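Local coordinates for cellulosomal scaffoldin adaptor protein B (PDB 4UYP), which joins, through its calcium-binding dockerin domain, a cohesin of the anchoring scaffoldin ScaC, a type I interaction that attaches cellulosomes to the bacterial cell surface, at residues Ala40-Gly45 and Ile51-Leu56; Gly5-Asn10 and Ser15-Leu20. The protein carries 2 engineered substitutions. All coordinates share one frame; numbering follows the deposited sequence.

Contact 1: Ala40-Gly45 and Ile51-Leu56; sequences AADVDG and INDAVL. With CA (calcium ion), chain K.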
loop_
_atom_site.group_PDB
_atom_site.type_symbol
_atom_site.label_atom_id
_atom_site.label_comp_id
_atom_site.label_asym_id
_atom_site.label_seq_id
_atom_site.Cartn_x
_atom_site.Cartn_y
_atom_site.Cartn_z
ATOM N N ALA B 40 -18.471 -14.701 4.702
ATOM C CA ALA B 40 -19.606 -14.627 3.778
ATOM C C ALA B 40 -19.188 -13.877 2.480
ATOM O O ALA B 40 -19.746 -14.142 1.423
ATOM C CB ALA B 40 -20.799 -13.962 4.422
ATOM N N ALA B 41 -18.282 -12.944 2.648
ATOM C CA ALA B 41 -17.904 -12.139 1.452
ATOM C C ALA B 41 -17.034 -12.934 0.486
ATOM O O ALA B 41 -16.923 -12.584 -0.690
ATOM C CB ALA B 41 -17.090 -10.927 1.940
ATOM N N ASP B 42 -16.291 -13.933 0.948
ATOM C CA ASP B 42 -15.323 -14.612 0.135
ATOM C C ASP B 42 -16.049 -15.723 -0.696
ATOM O O ASP B 42 -15.822 -16.950 -0.445
ATOM C CB ASP B 42 -14.137 -15.194 0.993
ATOM C CG ASP B 42 -13.135 -15.883 0.150
ATOM O OD1 ASP B 42 -12.972 -15.590 -1.093
ATOM O OD2 ASP B 42 -12.403 -16.752 0.684
ATOM N N VAL B 43 -16.827 -15.287 -1.662
ATOM C CA VAL B 43 -17.702 -16.234 -2.337
ATOM C C VAL B 43 -16.935 -17.066 -3.345
ATOM O O VAL B 43 -17.515 -18.089 -3.817
ATOM C CB VAL B 43 -18.925 -15.541 -2.924
ATOM C CG1 VAL B 43 -19.801 -14.961 -1.853
ATOM C CG2 VAL B 43 -18.552 -14.363 -3.848
ATOM N N ASP B 44 -15.734 -16.712 -3.802
ATOM C CA ASP B 44 -14.935 -17.678 -4.581
ATOM C C ASP B 44 -14.080 -18.648 -3.706
ATOM O O ASP B 44 -13.459 -19.555 -4.243
ATOM C CB ASP B 44 -14.194 -17.004 -5.746
ATOM C CG ASP B 44 -12.912 -16.213 -5.304
ATOM O OD1 ASP B 44 -12.717 -16.127 -4.068
ATOM O OD2 ASP B 44 -12.166 -15.907 -6.264
ATOM N N GLY B 45 -14.099 -18.473 -2.440
ATOM C CA GLY B 45 -13.488 -19.348 -1.472
ATOM C C GLY B 45 -11.980 -19.356 -1.560
ATOM O O GLY B 45 -11.335 -20.300 -1.099
ATOM N N ILE B 51 -12.119 -7.747 -5.679
ATOM C CA ILE B 51 -13.235 -7.198 -6.410
ATOM C C ILE B 51 -14.124 -8.268 -7.071
ATOM O O ILE B 51 -15.322 -7.994 -7.262
ATOM C CB ILE B 51 -12.723 -6.094 -7.462
ATOM C CG1 ILE B 51 -13.893 -5.215 -8.034
ATOM C CG2 ILE B 51 -11.947 -6.741 -8.585
ATOM C CD1 ILE B 51 -14.703 -4.520 -6.962
ATOM N N ASN B 52 -13.517 -9.387 -7.476
ATOM C CA ASN B 52 -14.429 -10.322 -8.141
ATOM C C ASN B 52 -15.399 -10.951 -7.163
ATOM O O ASN B 52 -16.485 -11.336 -7.624
ATOM C CB ASN B 52 -13.595 -11.430 -8.795
ATOM C CG ASN B 52 -12.949 -12.354 -7.785
ATOM O OD1 ASN B 52 -12.299 -11.932 -6.812
ATOM N ND2 ASN B 52 -13.116 -13.689 -7.987
ATOM N N ASP B 53 -15.122 -10.993 -5.867
ATOM C CA ASP B 53 -16.149 -11.455 -4.900
ATOM C C ASP B 53 -17.326 -10.550 -4.973
ATOM O O ASP B 53 -18.473 -10.983 -4.905
ATOM C CB ASP B 53 -15.582 -11.509 -3.498
ATOM C CG ASP B 53 -14.473 -12.501 -3.329
ATOM O OD1 ASP B 53 -14.653 -13.738 -3.531
ATOM O OD2 ASP B 53 -13.324 -12.141 -2.880
ATOM N N ALA B 54 -17.095 -9.195 -5.121
ATOM C CA ALA B 54 -18.226 -8.286 -5.128
ATOM C C ALA B 54 -19.066 -8.520 -6.415
ATOM O O ALA B 54 -20.293 -8.514 -6.315
ATOM C CB ALA B 54 -17.633 -6.812 -5.109
ATOM N N VAL B 55 -18.417 -8.695 -7.549
ATOM C CA VAL B 55 -19.170 -8.853 -8.770
ATOM C C VAL B 55 -19.882 -10.212 -8.805
ATOM O O VAL B 55 -21.002 -10.262 -9.334
ATOM C CB VAL B 55 -18.345 -8.545 -10.010
ATOM C CG1 VAL B 55 -17.436 -9.710 -10.463
ATOM C CG2 VAL B 55 -19.210 -7.918 -11.081
ATOM N N LEU B 56 -19.278 -11.219 -8.156
ATOM C CA LEU B 56 -19.995 -12.504 -8.017
ATOM C C LEU B 56 -21.237 -12.347 -7.214
ATOM O O LEU B 56 -22.298 -12.926 -7.591
ATOM C CB LEU B 56 -19.054 -13.569 -7.456
ATOM C CG LEU B 56 -17.971 -14.111 -8.420
ATOM C CD1 LEU B 56 -16.913 -14.911 -7.669
ATOM C CD2 LEU B 56 -18.586 -15.017 -9.552
HETATM CA CA CA K . -12.257 -14.250 -2.776
HETATM O O HOH W 1 -11.289 -13.546 -4.876
#
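D53 reaches from the first turn of helix 51-61 to the calcium ion, where it meets D42 and D44 of the loop entering the site. Both its oxygens bind the metal, OD1 at 2.6 Å and OD2 at 2.4 Å, while D42 and D44 each give OD1; N46 OD1, the backbone O of S48 and water 1 make up the rest of this EF-hand-like shell. The D53 carboxylate stands nearly perpendicular to that of D44 (planes 89° apart), and their OD1 atoms come within 3.1 Å of each other, a closeness the shared cation makes tolerable. D53 OD1 also accepts the backbone N-H of D44 at 3.2 Å, almost straight (171°) and nearly in line with its C-O bond. Second partners for the carboxylates lie in the loop: G47 N for D42 OD2, K50 N for D53 OD2. The D44 oxygen that does not bind calcium, OD2, takes N52 ND2 at 3.0 Å; the donor lies above the carboxylate plane, whereas OD2 lies in the plane of the N52 amide. Water 1 donates to N52 OD1 at 2.7 Å and weakly to D44 OD2, so both ends of the amide are engaged; ND2 also bonds G125 O of the neighbouring ScaC cohesin. Farther from the ion, V43 CG2 packs on L56 CB at 3.7 Å. The contact joins the loop that follows helix 37-41 to the first turns of helix 51-61, with A41 and A54 resting on I21 of helix 15-26 and the cohesin beside N52 and L56.

Contact 2: Gly5-Asn10 and Ser15-Leu20; sequences GDVDGN and SIDAVL. Engineered in segment 15-20: S15 (natural residue Ile), I16 (natural residue Asn). With CA (calcium ion), chain L.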
loop_
_atom_site.group_PDB
_atom_site.type_symbol
_atom_site.label_atom_id
_atom_site.label_comp_id
_atom_site.label_asym_id
_atom_site.label_seq_id
_atom_site.Cartn_x
_atom_site.Cartn_y
_atom_site.Cartn_z
ATOM N N GLY B 5 -22.363 -14.885 0.711
ATOM C CA GLY B 5 -22.944 -13.707 -0.011
ATOM C C GLY B 5 -23.593 -12.732 0.920
ATOM O O GLY B 5 -23.760 -11.561 0.595
ATOM N N ASP B 6 -23.957 -13.179 2.138
ATOM C CA ASP B 6 -24.749 -12.338 3.027
ATOM C C ASP B 6 -23.891 -11.548 3.990
ATOM O O ASP B 6 -23.747 -11.826 5.166
ATOM C CB ASP B 6 -25.706 -13.221 3.868
ATOM C CG ASP B 6 -26.556 -12.367 4.745
ATOM O OD1 ASP B 6 -26.793 -11.167 4.540
ATOM O OD2 ASP B 6 -27.075 -12.906 5.763
ATOM N N VAL B 7 -23.203 -10.537 3.426
ATOM C CA VAL B 7 -22.084 -9.924 4.134
ATOM C C VAL B 7 -22.552 -8.985 5.282
ATOM O O VAL B 7 -21.800 -8.789 6.212
ATOM C CB VAL B 7 -21.126 -9.210 3.095
ATOM C CG1 VAL B 7 -20.993 -9.990 1.758
ATOM C CG2 VAL B 7 -21.678 -7.935 2.681
ATOM N N ASP B 8 -23.797 -8.514 5.208
ATOM C CA ASP B 8 -24.409 -7.716 6.288
ATOM C C ASP B 8 -25.149 -8.574 7.301
ATOM O O ASP B 8 -25.639 -8.016 8.286
ATOM C CB ASP B 8 -25.259 -6.509 5.817
ATOM C CG ASP B 8 -26.527 -6.868 5.033
ATOM O OD1 ASP B 8 -26.872 -8.127 5.000
ATOM O OD2 ASP B 8 -27.177 -5.933 4.523
ATOM N N GLY B 9 -25.205 -9.884 7.064
ATOM C CA GLY B 9 -25.787 -10.827 8.088
ATOM C C GLY B 9 -27.257 -10.688 8.230
ATOM O O GLY B 9 -27.769 -11.051 9.307
ATOM N N ASN B 10 -28.006 -10.209 7.280
ATOM C CA ASN B 10 -29.410 -9.964 7.484
ATOM C C ASN B 10 -30.245 -11.203 7.040
ATOM O O ASN B 10 -31.504 -11.082 7.055
ATOM C CB ASN B 10 -29.949 -8.630 6.843
ATOM C CG ASN B 10 -30.079 -8.727 5.308
ATOM O OD1 ASN B 10 -29.459 -9.596 4.685
ATOM N ND2 ASN B 10 -30.825 -7.862 4.737
ATOM N N SER B 15 -28.544 -6.863 -3.260
ATOM C CA SER B 15 -27.629 -5.921 -3.988
ATOM C C SER B 15 -26.634 -5.245 -3.080
ATOM O O SER B 15 -25.422 -5.012 -3.403
ATOM C CB SER B 15 -28.407 -4.887 -4.755
ATOM O OG SER B 15 -29.116 -5.515 -5.817
ATOM N N ILE B 16 -27.145 -4.813 -1.906
ATOM C CA ILE B 16 -26.287 -4.045 -0.993
ATOM C C ILE B 16 -25.099 -4.846 -0.500
ATOM O O ILE B 16 -24.050 -4.313 -0.191
ATOM C CB ILE B 16 -27.109 -3.432 0.157
ATOM C CG1 ILE B 16 -26.371 -2.258 0.866
ATOM C CG2 ILE B 16 -27.500 -4.506 1.177
ATOM C CD1 ILE B 16 -26.211 -0.996 -0.044
ATOM N N ASP B 17 -25.266 -6.207 -0.369
ATOM C CA ASP B 17 -24.127 -7.030 0.047
ATOM C C ASP B 17 -22.938 -6.837 -0.897
ATOM O O ASP B 17 -21.823 -6.820 -0.430
ATOM C CB ASP B 17 -24.570 -8.528 0.138
ATOM C CG ASP B 17 -25.567 -8.803 1.293
ATOM O OD1 ASP B 17 -25.275 -8.524 2.483
ATOM O OD2 ASP B 17 -26.664 -9.368 1.007
ATOM N N ALA B 18 -23.198 -6.736 -2.206
ATOM C CA ALA B 18 -22.066 -6.614 -3.129
ATOM C C ALA B 18 -21.482 -5.212 -2.985
ATOM O O ALA B 18 -20.283 -5.039 -3.207
ATOM C CB ALA B 18 -22.583 -6.825 -4.591
ATOM N N VAL B 19 -22.331 -4.193 -2.707
ATOM C CA VAL B 19 -21.798 -2.844 -2.433
ATOM C C VAL B 19 -20.862 -2.847 -1.232
ATOM O O VAL B 19 -19.769 -2.212 -1.245
ATOM C CB VAL B 19 -22.925 -1.893 -2.230
ATOM C CG1 VAL B 19 -22.356 -0.486 -1.903
ATOM C CG2 VAL B 19 -23.814 -1.723 -3.480
ATOM N N LEU B 20 -21.213 -3.583 -0.163
ATOM C CA LEU B 20 -20.372 -3.661 1.002
ATOM C C LEU B 20 -19.052 -4.302 0.725
ATOM O O LEU B 20 -17.990 -3.856 1.216
ATOM C CB LEU B 20 -21.056 -4.376 2.154
ATOM C CG LEU B 20 -22.281 -3.622 2.641
ATOM C CD1 LEU B 20 -23.087 -4.479 3.644
ATOM C CD2 LEU B 20 -21.763 -2.421 3.480
HETATM CA CA CA L . -27.585 -9.417 3.211
HETATM O O HOH W 2 -28.513 -7.284 2.591
#
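D17, its CG anti to the carbonyl carbon and beside the backbone N (chi1 -68°), swings its carboxylate from the helix toward the loop, and D8, its CG set between backbone N and carbonyl carbon (chi1 66°), turns OD1 to the same calcium ion. This is the first calcium loop of the type I dockerin, built like the loop and exiting helix of an EF-hand. D17 binds the metal through both oxygens; D6 and D8 supply OD1 at 2.3 Å each, N10 supplies its amide OD1, and the backbone O of S12 and water 2 complete the shell. The D8 and D17 side chains cross at about a right angle, and D17 OD1 accepts the backbone N-H of D8 at 3.1 Å. One N-H, that of N10, is shared by two metal-bound oxygens: it meets D6 OD1 on the syn side and D8 OD1 from above the carboxylate plane, the latter forming an Asx turn. Both bonds are bent, near 140°. D6 OD2 and D17 OD2 find their donors in the intervening loop, at G11 N and R14 N. A type I turn runs from D6 to G9, closed by the bond from G9 N to D6 O. On the helix side, L20 CD1 touches D8 CB at 3.7 Å. I16, an engineered residue, approaches D8 only with a methyl, CG2 lying 3.7 Å from D8 OD2. That same D8 OD2, which does not bind the metal, accepts a hydrogen bond from the calcium-bound water 2 at 2.7 Å.

In the fold
From the N terminus, contact 2 comes first: it closes a loop of four residues, the run from D6 to D17 wraps one calcium ion, and the chain continues along helix 15-26. It then passes through helix 37-41 to contact 1, which closes a loop of five residues round the second ion at the start of helix 51-61. The two loops follow in series, neither enclosing the other, with centres about 11 Å apart. A40 O lies 2.8 Å from G5 N, a probable hydrogen bond tying helix 37-41 to the loop before helix 15-26; A54 O packs against A18 CB, tying helix 51-61 to helix 15-26. Together they join the calcium-loop units into one dockerin domain.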